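PDB 1FPZ: cyclin-dependent kinase inhibitor 3, which removes phosphate from phosphotyrosine, phosphoserine and phosphothreonine in proteins, and dephosphorylates the cyclin-dependent kinase CDK2 in a cyclin-dependent manner. Local coordinates for residues T25-S30 with E65-C70; G44-P49 with L137-G142; C70-I75 with Y133-I138; D74-C79 with I102-P107. The protein carries 1 engineered substitution. All blocks are in the same frame, centred on the assembly; numbering follows the deposited sequence.

Contact 1 (T25-S30 with E65-C70); sequences TPIHIS and EELKSC
Glu66 has CG anti to its backbone N (chi1 158°) and a chain bent at chi2, while Leu67 has CG anti to its carbonyl carbon (chi1 -63°), and together they present carbon to Ile27. The contact lays the N-terminal loop of this alpha/beta phosphatase fold, just before edge strand 30-33, across helix 60-70; the loop belongs to the region that interacts with CDK2. Ile27 and Glu66 slide past each other in opposite directions, with Ile27 CD1 3.4 Å from Glu66 CG. The same methyl lies 3.5 Å from Leu67 CG, tighter than usual van der Waals contact. Ile27 chi1 (19°) lies near eclipsed, so the placing of CG1, and with it this short contact, is somewhat doubtful. Beyond CG the acid turns to Pro26, and its OE2 stands 3.0 Å from Pro26 CB, a close approach with no hydrogen bond across the segments. An alanine in place of Glu66 would probably open a gap beside Ile27 CG1 and Pro26 CB, leaving the loop freer to shift, although CB would still touch Ile27 CD1. Deeper in, toward the sheet, buried Ile29 meets the next helix residue, its CD1 4.0 Å from Leu67 CD2.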
# COMPACT_ATOMS: atom_id res chain seq x y z
N THR A 25 4.28 12.10 -18.41
CA THR A 25 3.10 11.22 -18.18
C THR A 25 2.51 11.43 -16.78
O THR A 25 3.14 12.04 -15.91
CB THR A 25 3.47 9.72 -18.33
OG1 THR A 25 2.27 8.94 -18.36
CG2 THR A 25 4.31 9.23 -17.16
N PRO A 26 1.28 10.93 -16.56
CA PRO A 26 0.65 11.08 -15.25
C PRO A 26 1.38 10.32 -14.13
O PRO A 26 2.50 10.69 -13.72
CB PRO A 26 -0.75 10.55 -15.49
CG PRO A 26 -1.00 10.92 -16.91
CD PRO A 26 0.28 10.52 -17.56
N ILE A 27 0.71 9.28 -13.67
CA ILE A 27 1.17 8.37 -12.62
C ILE A 27 0.04 7.38 -12.64
O ILE A 27 -1.13 7.77 -12.52
CB ILE A 27 1.18 9.01 -11.23
CG1 ILE A 27 0.28 10.24 -11.22
CG2 ILE A 27 2.60 9.28 -10.79
CD1 ILE A 27 0.02 10.81 -9.85
N HIS A 28 0.36 6.10 -12.81
CA HIS A 28 -0.71 5.15 -12.87
C HIS A 28 -1.04 4.41 -11.58
O HIS A 28 -0.16 3.89 -10.91
CB HIS A 28 -0.47 4.13 -13.95
CG HIS A 28 -1.70 3.37 -14.30
ND1 HIS A 28 -1.71 2.01 -14.53
CD2 HIS A 28 -2.99 3.78 -14.41
CE1 HIS A 28 -2.95 1.62 -14.78
NE2 HIS A 28 -3.74 2.67 -14.71
N ILE A 29 -2.33 4.36 -11.29
CA ILE A 29 -2.88 3.70 -10.12
C ILE A 29 -3.53 2.40 -10.59
O ILE A 29 -4.34 2.41 -11.53
CB ILE A 29 -3.97 4.57 -9.49
CG1 ILE A 29 -3.44 5.98 -9.25
CG2 ILE A 29 -4.48 3.93 -8.20
CD1 ILE A 29 -4.46 6.93 -8.65
N SER A 30 -3.16 1.29 -9.97
CA SER A 30 -3.73 -0.02 -10.29
C SER A 30 -4.82 -0.26 -9.25
O SER A 30 -4.53 -0.46 -8.07
CB SER A 30 -2.67 -1.09 -10.17
OG SER A 30 -1.61 -0.81 -11.06
N GLU A 65 -0.67 16.86 -7.15
CA GLU A 65 -1.83 17.57 -7.69
C GLU A 65 -2.71 16.63 -8.53
O GLU A 65 -3.94 16.69 -8.47
CB GLU A 65 -1.37 18.73 -8.55
CG GLU A 65 -2.45 19.70 -8.92
CD GLU A 65 -2.83 20.59 -7.76
OE1 GLU A 65 -3.43 20.08 -6.79
OE2 GLU A 65 -2.52 21.79 -7.81
N GLU A 66 -2.08 15.79 -9.33
CA GLU A 66 -2.79 14.83 -10.16
C GLU A 66 -3.64 13.90 -9.29
O GLU A 66 -4.83 13.68 -9.56
CB GLU A 66 -1.78 13.99 -10.95
CG GLU A 66 -2.33 12.66 -11.41
CD GLU A 66 -2.97 12.71 -12.78
OE1 GLU A 66 -3.80 13.61 -13.04
OE2 GLU A 66 -2.65 11.83 -13.61
N LEU A 67 -3.02 13.34 -8.25
CA LEU A 67 -3.70 12.44 -7.33
C LEU A 67 -4.83 13.17 -6.64
O LEU A 67 -5.91 12.61 -6.44
CB LEU A 67 -2.72 11.93 -6.27
CG LEU A 67 -1.54 11.09 -6.76
CD1 LEU A 67 -0.53 10.96 -5.62
CD2 LEU A 67 -2.03 9.71 -7.22
N LYS A 68 -4.57 14.41 -6.26
CA LYS A 68 -5.56 15.24 -5.59
C LYS A 68 -6.74 15.47 -6.54
O LYS A 68 -7.91 15.43 -6.13
CB LYS A 68 -4.93 16.58 -5.21
CG LYS A 68 -5.90 17.64 -4.78
CD LYS A 68 -6.59 17.28 -3.49
CE LYS A 68 -7.45 18.42 -3.04
NZ LYS A 68 -8.01 18.20 -1.69
N SER A 69 -6.41 15.71 -7.81
CA SER A 69 -7.39 15.95 -8.86
C SER A 69 -8.19 14.70 -9.21
O SER A 69 -9.25 14.77 -9.81
CB SER A 69 -6.68 16.45 -10.12
OG SER A 69 -7.53 16.43 -11.25
N CYS A 70 -7.65 13.55 -8.81
CA CYS A 70 -8.28 12.26 -9.07
C CYS A 70 -9.30 11.92 -8.00
O CYS A 70 -10.12 11.04 -8.20
CB CYS A 70 -7.25 11.14 -9.09
SG CYS A 70 -6.32 10.91 -10.61

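Contact 2 (G44-P49 with L137-G142); sequences GLCALP and LIHSYG. Engineered in segment 137-142: Ser140 (natural residue Cys). With SO4 (sulfate ion), chain G.
His139 meets Cys46, Leu48 and Pro49 in turn along its side chain. At its base, CB lies 3.2 Å from Cys46 O and 3.4 Å from Cys46 SG. CG sits between the backbone N and the carbonyl carbon (chi1 90°), a rotation that sets it 3.9 Å from Pro49 CD. ND1 donates to Ser140 O, though 2.5 Å is too short to take at face value and the oxygen lies 22° out of the ring plane. CE1 touches Leu48 CD1 at 3.3 Å. Across the ring face, Pro49 CD stands 3.5 Å from the centroid in a CH-pi contact, nearest to NE2, which also has a weak bond to Tyr96 OH. An alanine in place of His139 would probably leave Pro49 CD and Leu48 CD1 facing a gap. The strands themselves pair in parallel: Ile138 N donates to Gly44 O at 2.7 Å, and beyond the strands Leu48 N donates to Tyr141 O, also at 2.7 Å. A sulfate weakly bonded by Gly142 N, and also held by Arg146, marks the probable phosphate site. His139, Ser140 (engineered from the predicted nucleophile cysteine) and Arg146 fit the HCX5R phosphate-binding loop of protein tyrosine phosphatases.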
# COMPACT_ATOMS: atom_id res chain seq x y z
N GLY A 44 -6.48 1.41 -4.38
CA GLY A 44 -5.43 1.76 -5.33
C GLY A 44 -4.00 1.51 -4.87
O GLY A 44 -3.68 1.71 -3.70
N LEU A 45 -3.13 1.07 -5.78
CA LEU A 45 -1.72 0.82 -5.49
C LEU A 45 -0.86 1.47 -6.58
O LEU A 45 -1.31 1.63 -7.72
CB LEU A 45 -1.38 -0.68 -5.45
CG LEU A 45 -1.53 -1.49 -4.15
CD1 LEU A 45 -2.96 -2.00 -4.01
CD2 LEU A 45 -0.58 -2.67 -4.19
N CYS A 46 0.36 1.85 -6.22
CA CYS A 46 1.25 2.51 -7.18
C CYS A 46 2.70 2.55 -6.73
O CYS A 46 3.04 2.07 -5.65
CB CYS A 46 0.78 3.94 -7.44
SG CYS A 46 1.06 5.10 -6.07
N ALA A 47 3.54 3.11 -7.59
CA ALA A 47 4.97 3.27 -7.30
C ALA A 47 5.16 4.65 -6.68
O ALA A 47 4.23 5.46 -6.62
CB ALA A 47 5.77 3.17 -8.58
N LEU A 48 6.39 4.94 -6.25
CA LEU A 48 6.69 6.22 -5.62
C LEU A 48 6.41 7.46 -6.45
O LEU A 48 7.03 7.70 -7.48
CB LEU A 48 8.14 6.22 -5.14
CG LEU A 48 8.61 7.44 -4.35
CD1 LEU A 48 7.61 7.81 -3.27
CD2 LEU A 48 9.97 7.13 -3.75
N PRO A 49 5.47 8.27 -6.00
CA PRO A 49 5.13 9.50 -6.73
C PRO A 49 6.29 10.50 -6.65
O PRO A 49 6.95 10.62 -5.60
CB PRO A 49 3.89 10.01 -6.00
CG PRO A 49 3.39 8.80 -5.22
CD PRO A 49 4.65 8.12 -4.80
N LEU A 137 -5.50 5.23 -1.57
CA LEU A 137 -4.36 4.81 -2.38
C LEU A 137 -3.15 4.41 -1.50
O LEU A 137 -2.86 5.08 -0.50
CB LEU A 137 -3.96 5.97 -3.27
CG LEU A 137 -2.49 6.11 -3.59
CD1 LEU A 137 -2.10 5.10 -4.65
CD2 LEU A 137 -2.22 7.56 -4.05
N ILE A 138 -2.43 3.33 -1.87
CA ILE A 138 -1.26 2.91 -1.09
C ILE A 138 -0.05 2.73 -1.99
O ILE A 138 -0.17 2.33 -3.13
CB ILE A 138 -1.53 1.60 -0.29
CG1 ILE A 138 -1.32 0.35 -1.16
CG2 ILE A 138 -2.97 1.60 0.21
CD1 ILE A 138 -1.73 -0.93 -0.49
N HIS A 139 1.14 3.05 -1.48
CA HIS A 139 2.32 2.89 -2.29
C HIS A 139 3.59 2.68 -1.49
O HIS A 139 3.72 3.09 -0.34
CB HIS A 139 2.52 4.11 -3.19
CG HIS A 139 3.34 5.20 -2.58
ND1 HIS A 139 4.66 5.02 -2.19
CD2 HIS A 139 3.06 6.50 -2.34
CE1 HIS A 139 5.15 6.16 -1.75
NE2 HIS A 139 4.20 7.08 -1.82
N SER A 140 4.53 2.03 -2.15
CA SER A 140 5.85 1.73 -1.63
C SER A 140 6.82 2.46 -2.56
O SER A 140 6.61 3.60 -2.94
CB SER A 140 6.08 0.24 -1.72
OG SER A 140 5.94 -0.36 -0.46
N TYR A 141 7.89 1.76 -2.94
CA TYR A 141 8.86 2.31 -3.86
C TYR A 141 8.37 1.94 -5.27
O TYR A 141 8.12 2.81 -6.10
CB TYR A 141 10.24 1.70 -3.59
CG TYR A 141 11.28 2.16 -4.60
CD1 TYR A 141 12.31 1.32 -4.99
CD2 TYR A 141 11.17 3.42 -5.21
CE1 TYR A 141 13.22 1.70 -5.99
CE2 TYR A 141 12.07 3.82 -6.21
CZ TYR A 141 13.08 2.95 -6.60
OH TYR A 141 13.92 3.32 -7.62
N GLY A 142 8.20 0.64 -5.51
CA GLY A 142 7.73 0.18 -6.80
C GLY A 142 6.34 -0.45 -6.77
O GLY A 142 5.93 -1.10 -7.73
S SO4 G . 8.47 -3.10 -2.53
O1 SO4 G . 8.88 -2.93 -1.15
O2 SO4 G . 9.12 -4.33 -3.01
O3 SO4 G . 8.84 -1.89 -3.31
O4 SO4 G . 7.02 -3.35 -2.61

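Contact 3 (C70-I75 with Y133-I138); sequences CGIQDI and YRKTLI
Parallel pairing of Asp74 with Thr136 and Ile75 with Leu137 joins two inner strands of the phosphatase sheet, and each strand follows a helix closed by a Schellman motif, at Gly71 and Tyr133. Where the strands begin, Lys135 O takes two N-H groups, Gln73 N at 2.8 Å and Asp74 N at 3.2 Å, so two successive residues face one carbonyl. Further along, Leu137 N donates to Asp74 O. Lys135 runs out extended, CG anti to its backbone N (chi1 176°), with CB, CG and CD passing close to Gly71 O, and NZ reaches Cys70 O at 2.7 Å from above the carbonyl plane. Its positive end thus sits at the C-terminus of helix 60-70, where it would probably be favoured by the helix dipole. Gly71 has positive phi, and a CB there would press on Lys135 CD. On the face of Asp74 and Thr136, Asp74 OD1 forms a salt bridge with Arg134, 3.0 Å from NH1, whose place is less sure. The oxygen lies over the guanidinium face and no N-H points at it, so the link is one of charge; Asp74 OD2 is bound by His104. Arg134 O accepts from Thr136 OG1 at 2.8 Å. Toward helix 60-70 the contact is apolar: Ile75 and Leu137 lie side by side, Ile75 CG1 3.7 Å from Leu137 CD2, and Ile72 CG2 is 4.0 Å from Leu137 CB.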
# COMPACT_ATOMS: atom_id res chain seq x y z
N CYS A 70 -7.65 13.55 -8.81
CA CYS A 70 -8.28 12.26 -9.07
C CYS A 70 -9.30 11.92 -8.00
O CYS A 70 -10.12 11.04 -8.20
CB CYS A 70 -7.25 11.14 -9.09
SG CYS A 70 -6.32 10.91 -10.61
N GLY A 71 -9.22 12.59 -6.86
CA GLY A 71 -10.16 12.31 -5.79
C GLY A 71 -9.56 11.50 -4.65
O GLY A 71 -10.27 11.07 -3.72
N ILE A 72 -8.26 11.30 -4.70
CA ILE A 72 -7.57 10.56 -3.66
C ILE A 72 -7.79 11.30 -2.36
O ILE A 72 -7.50 12.49 -2.27
CB ILE A 72 -6.06 10.51 -3.92
CG1 ILE A 72 -5.77 10.00 -5.33
CG2 ILE A 72 -5.39 9.64 -2.87
CD1 ILE A 72 -6.27 8.62 -5.62
N GLN A 73 -8.28 10.61 -1.35
CA GLN A 73 -8.53 11.26 -0.07
C GLN A 73 -7.52 10.87 1.01
O GLN A 73 -7.13 11.69 1.84
CB GLN A 73 -9.93 10.92 0.41
CG GLN A 73 -10.96 10.91 -0.70
CD GLN A 73 -12.32 11.23 -0.18
OE1 GLN A 73 -12.65 12.40 0.03
NE2 GLN A 73 -13.13 10.20 0.07
N ASP A 74 -7.13 9.61 1.01
CA ASP A 74 -6.16 9.09 1.97
C ASP A 74 -5.07 8.31 1.24
O ASP A 74 -5.39 7.51 0.37
CB ASP A 74 -6.87 8.16 2.95
CG ASP A 74 -7.81 8.89 3.88
OD1 ASP A 74 -8.79 9.49 3.40
OD2 ASP A 74 -7.56 8.86 5.11
N ILE A 75 -3.80 8.53 1.61
CA ILE A 75 -2.65 7.82 1.01
C ILE A 75 -1.78 7.12 2.07
O ILE A 75 -1.42 7.75 3.05
CB ILE A 75 -1.73 8.78 0.23
CG1 ILE A 75 -2.49 9.44 -0.90
CG2 ILE A 75 -0.54 8.01 -0.36
CD1 ILE A 75 -1.70 10.50 -1.57
N TYR A 133 -15.97 5.16 3.05
CA TYR A 133 -16.07 5.36 1.60
C TYR A 133 -15.01 6.34 1.08
O TYR A 133 -15.23 7.07 0.12
CB TYR A 133 -17.48 5.85 1.23
CG TYR A 133 -18.57 4.84 1.60
CD1 TYR A 133 -18.68 4.36 2.91
CD2 TYR A 133 -19.47 4.36 0.65
CE1 TYR A 133 -19.63 3.43 3.25
CE2 TYR A 133 -20.44 3.41 0.99
CZ TYR A 133 -20.51 2.96 2.30
OH TYR A 133 -21.46 2.05 2.68
N ARG A 134 -13.84 6.31 1.71
CA ARG A 134 -12.75 7.19 1.32
C ARG A 134 -11.90 6.66 0.16
O ARG A 134 -11.38 5.54 0.23
CB ARG A 134 -11.83 7.45 2.52
CG ARG A 134 -12.44 8.35 3.58
CD ARG A 134 -12.80 9.69 2.97
NE ARG A 134 -11.65 10.57 2.75
CZ ARG A 134 -11.19 11.43 3.65
NH1 ARG A 134 -10.15 12.19 3.37
NH2 ARG A 134 -11.77 11.52 4.84
N LYS A 135 -11.75 7.46 -0.88
CA LYS A 135 -10.93 7.05 -1.99
C LYS A 135 -9.53 6.86 -1.43
O LYS A 135 -8.84 7.83 -1.09
CB LYS A 135 -10.91 8.14 -3.06
CG LYS A 135 -9.98 7.83 -4.24
CD LYS A 135 -10.45 8.54 -5.48
CE LYS A 135 -9.61 8.15 -6.69
NZ LYS A 135 -10.37 8.37 -7.96
N THR A 136 -9.09 5.61 -1.34
CA THR A 136 -7.78 5.31 -0.76
C THR A 136 -6.72 4.73 -1.71
O THR A 136 -6.98 3.82 -2.49
CB THR A 136 -7.97 4.37 0.40
OG1 THR A 136 -8.87 4.97 1.33
CG2 THR A 136 -6.66 4.05 1.09
N LEU A 137 -5.50 5.23 -1.57
CA LEU A 137 -4.36 4.81 -2.38
C LEU A 137 -3.15 4.41 -1.50
O LEU A 137 -2.86 5.08 -0.50
CB LEU A 137 -3.96 5.97 -3.27
CG LEU A 137 -2.49 6.11 -3.59
CD1 LEU A 137 -2.10 5.10 -4.65
CD2 LEU A 137 -2.22 7.56 -4.05
N ILE A 138 -2.43 3.33 -1.87
CA ILE A 138 -1.26 2.91 -1.09
C ILE A 138 -0.05 2.73 -1.99
O ILE A 138 -0.17 2.33 -3.13
CB ILE A 138 -1.53 1.60 -0.29
CG1 ILE A 138 -1.32 0.35 -1.16
CG2 ILE A 138 -2.97 1.60 0.21
CD1 ILE A 138 -1.73 -0.93 -0.49

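Contact 4 (D74-C79 with I102-P107); sequences DIFVFC and ITHHHP
Asp74 OD2 takes the N-H of His104 NE2 at 2.8 Å, with an N-H...O angle of 163°. The oxygen lies in the imidazole plane and uses its anti lone pair, the one away from OD1, which pairs with Arg134. The other ring nitrogen, ND1, is bonded to Glu125 OE2 of helix 116-131, so two carboxylates fix the rotation of the imidazole. Phe76 holds it flat as well: the rings form an offset stack, centroids 3.9 Å apart and planes only 1° from parallel, with Phe76 CZ above the centre of the imidazole and His104 CB over the phenyl face. His104 chi1 (-52°, CG anti to the carbonyl carbon) sets CG over the phenyl centre. Underneath, the strands 74-77 and 102-105 pair in parallel: Ile75 N donates to Ile102 O at 2.9 Å, His104 N to Ile75 O, Val77 N to His104 O and His106 N to Val77 O. The pairing is prolonged past the strands by a side chain, since His105 NE2 donates to Cys79 O at 2.8 Å, almost in line with the C=O, while CD2 of the same ring comes 3.4 Å from Val77 O. At the same end of the strands, Phe78 turns its ring edge to the main chain, CD2 lying 3.4 Å from His106 O; it also touches the engineered Ser140, at the predicted nucleophile position. His106 NE2 shares Glu125 OE2 with His104. Bonded to an acid through each nitrogen, the His104 ring would probably be stabilised as an imidazolium, its charge met by acids that also serve Arg134 and His106.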
# COMPACT_ATOMS: atom_id res chain seq x y z
N ASP A 74 -7.13 9.61 1.01
CA ASP A 74 -6.16 9.09 1.97
C ASP A 74 -5.07 8.31 1.24
O ASP A 74 -5.39 7.51 0.37
CB ASP A 74 -6.87 8.16 2.95
CG ASP A 74 -7.81 8.89 3.88
OD1 ASP A 74 -8.79 9.49 3.40
OD2 ASP A 74 -7.56 8.86 5.11
N ILE A 75 -3.80 8.53 1.61
CA ILE A 75 -2.65 7.82 1.01
C ILE A 75 -1.78 7.12 2.07
O ILE A 75 -1.42 7.75 3.05
CB ILE A 75 -1.73 8.78 0.23
CG1 ILE A 75 -2.49 9.44 -0.90
CG2 ILE A 75 -0.54 8.01 -0.36
CD1 ILE A 75 -1.70 10.50 -1.57
N PHE A 76 -1.47 5.83 1.88
CA PHE A 76 -0.63 5.10 2.83
C PHE A 76 0.75 4.92 2.21
O PHE A 76 0.88 4.40 1.09
CB PHE A 76 -1.20 3.72 3.17
CG PHE A 76 -2.47 3.76 3.99
CD1 PHE A 76 -3.64 4.31 3.47
CD2 PHE A 76 -2.49 3.23 5.27
CE1 PHE A 76 -4.83 4.31 4.23
CE2 PHE A 76 -3.67 3.23 6.03
CZ PHE A 76 -4.83 3.77 5.51
N VAL A 77 1.78 5.32 2.95
CA VAL A 77 3.15 5.26 2.46
C VAL A 77 3.99 4.29 3.27
O VAL A 77 4.09 4.44 4.49
CB VAL A 77 3.79 6.64 2.55
CG1 VAL A 77 5.25 6.57 2.09
CG2 VAL A 77 2.99 7.62 1.70
N PHE A 78 4.58 3.30 2.60
CA PHE A 78 5.41 2.34 3.31
C PHE A 78 6.89 2.53 3.06
O PHE A 78 7.68 1.69 3.47
CB PHE A 78 5.00 0.90 3.00
CG PHE A 78 3.52 0.64 3.11
CD1 PHE A 78 2.74 0.52 1.95
CD2 PHE A 78 2.91 0.46 4.33
CE1 PHE A 78 1.37 0.20 2.00
CE2 PHE A 78 1.54 0.13 4.41
CZ PHE A 78 0.78 0.00 3.23
N CYS A 79 7.28 3.64 2.42
CA CYS A 79 8.68 3.95 2.15
C CYS A 79 9.32 4.54 3.40
O CYS A 79 8.69 5.34 4.08
CB CYS A 79 8.79 4.97 1.03
SG CYS A 79 8.64 4.27 -0.62
N ILE A 102 -5.10 13.04 3.45
CA ILE A 102 -4.67 12.53 4.75
C ILE A 102 -3.60 11.47 4.48
O ILE A 102 -3.80 10.53 3.71
CB ILE A 102 -5.78 11.90 5.56
CG1 ILE A 102 -6.93 12.88 5.72
CG2 ILE A 102 -5.24 11.45 6.91
CD1 ILE A 102 -7.72 13.07 4.42
N THR A 103 -2.45 11.67 5.12
CA THR A 103 -1.27 10.86 4.96
C THR A 103 -1.01 9.88 6.12
O THR A 103 -0.89 10.29 7.27
CB THR A 103 -0.06 11.81 4.77
OG1 THR A 103 -0.24 12.56 3.56
CG2 THR A 103 1.25 11.06 4.68
N HIS A 104 -0.93 8.59 5.79
CA HIS A 104 -0.69 7.49 6.74
C HIS A 104 0.71 6.91 6.51
O HIS A 104 0.89 5.97 5.71
CB HIS A 104 -1.72 6.39 6.50
CG HIS A 104 -3.15 6.88 6.50
ND1 HIS A 104 -4.01 6.66 7.55
CD2 HIS A 104 -3.87 7.50 5.54
CE1 HIS A 104 -5.21 7.12 7.24
NE2 HIS A 104 -5.16 7.63 6.02
N HIS A 105 1.71 7.45 7.18
CA HIS A 105 3.05 6.92 6.97
C HIS A 105 3.39 5.77 7.92
O HIS A 105 3.47 5.96 9.13
CB HIS A 105 4.08 8.03 7.13
CG HIS A 105 5.49 7.58 6.90
ND1 HIS A 105 6.53 7.94 7.73
CD2 HIS A 105 6.03 6.81 5.93
CE1 HIS A 105 7.65 7.40 7.28
NE2 HIS A 105 7.38 6.71 6.19
N HIS A 106 3.58 4.57 7.37
CA HIS A 106 3.91 3.39 8.16
C HIS A 106 5.10 2.70 7.52
O HIS A 106 4.95 1.67 6.83
CB HIS A 106 2.75 2.41 8.18
CG HIS A 106 1.48 2.98 8.72
ND1 HIS A 106 1.06 2.76 10.01
CD2 HIS A 106 0.53 3.74 8.14
CE1 HIS A 106 -0.10 3.36 10.20
NE2 HIS A 106 -0.44 3.96 9.07
N PRO A 107 6.30 3.23 7.76
CA PRO A 107 7.52 2.65 7.19
C PRO A 107 7.73 1.14 7.39
O PRO A 107 7.61 0.62 8.49
CB PRO A 107 8.64 3.50 7.81
CG PRO A 107 8.03 4.08 9.05
CD PRO A 107 6.60 4.38 8.63

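Contacts 2, 3 and 4 step across one mixed sheet of strand order 30-33, 42-46, 136-139, 74-77, 102-105. Contact 2 joins the second and third strands, contact 3 the third and fourth, contact 4 the fourth and last, with neighbouring centres about 11 to 12 Å apart. Contact 1 lies to one side, where helix 60-70 and the loop before strand 30-33 pack together; Leu67 also touches Leu137 and Ile75. The segments of contacts 1 and 2 alternate along the chain, contact 4 nests within the loop that contact 2 closes, and contacts 3 and 4 start from the same strand. The central strand 136-139, flanked on both sides, thus carries the phosphate-binding loop from the middle of the sheet.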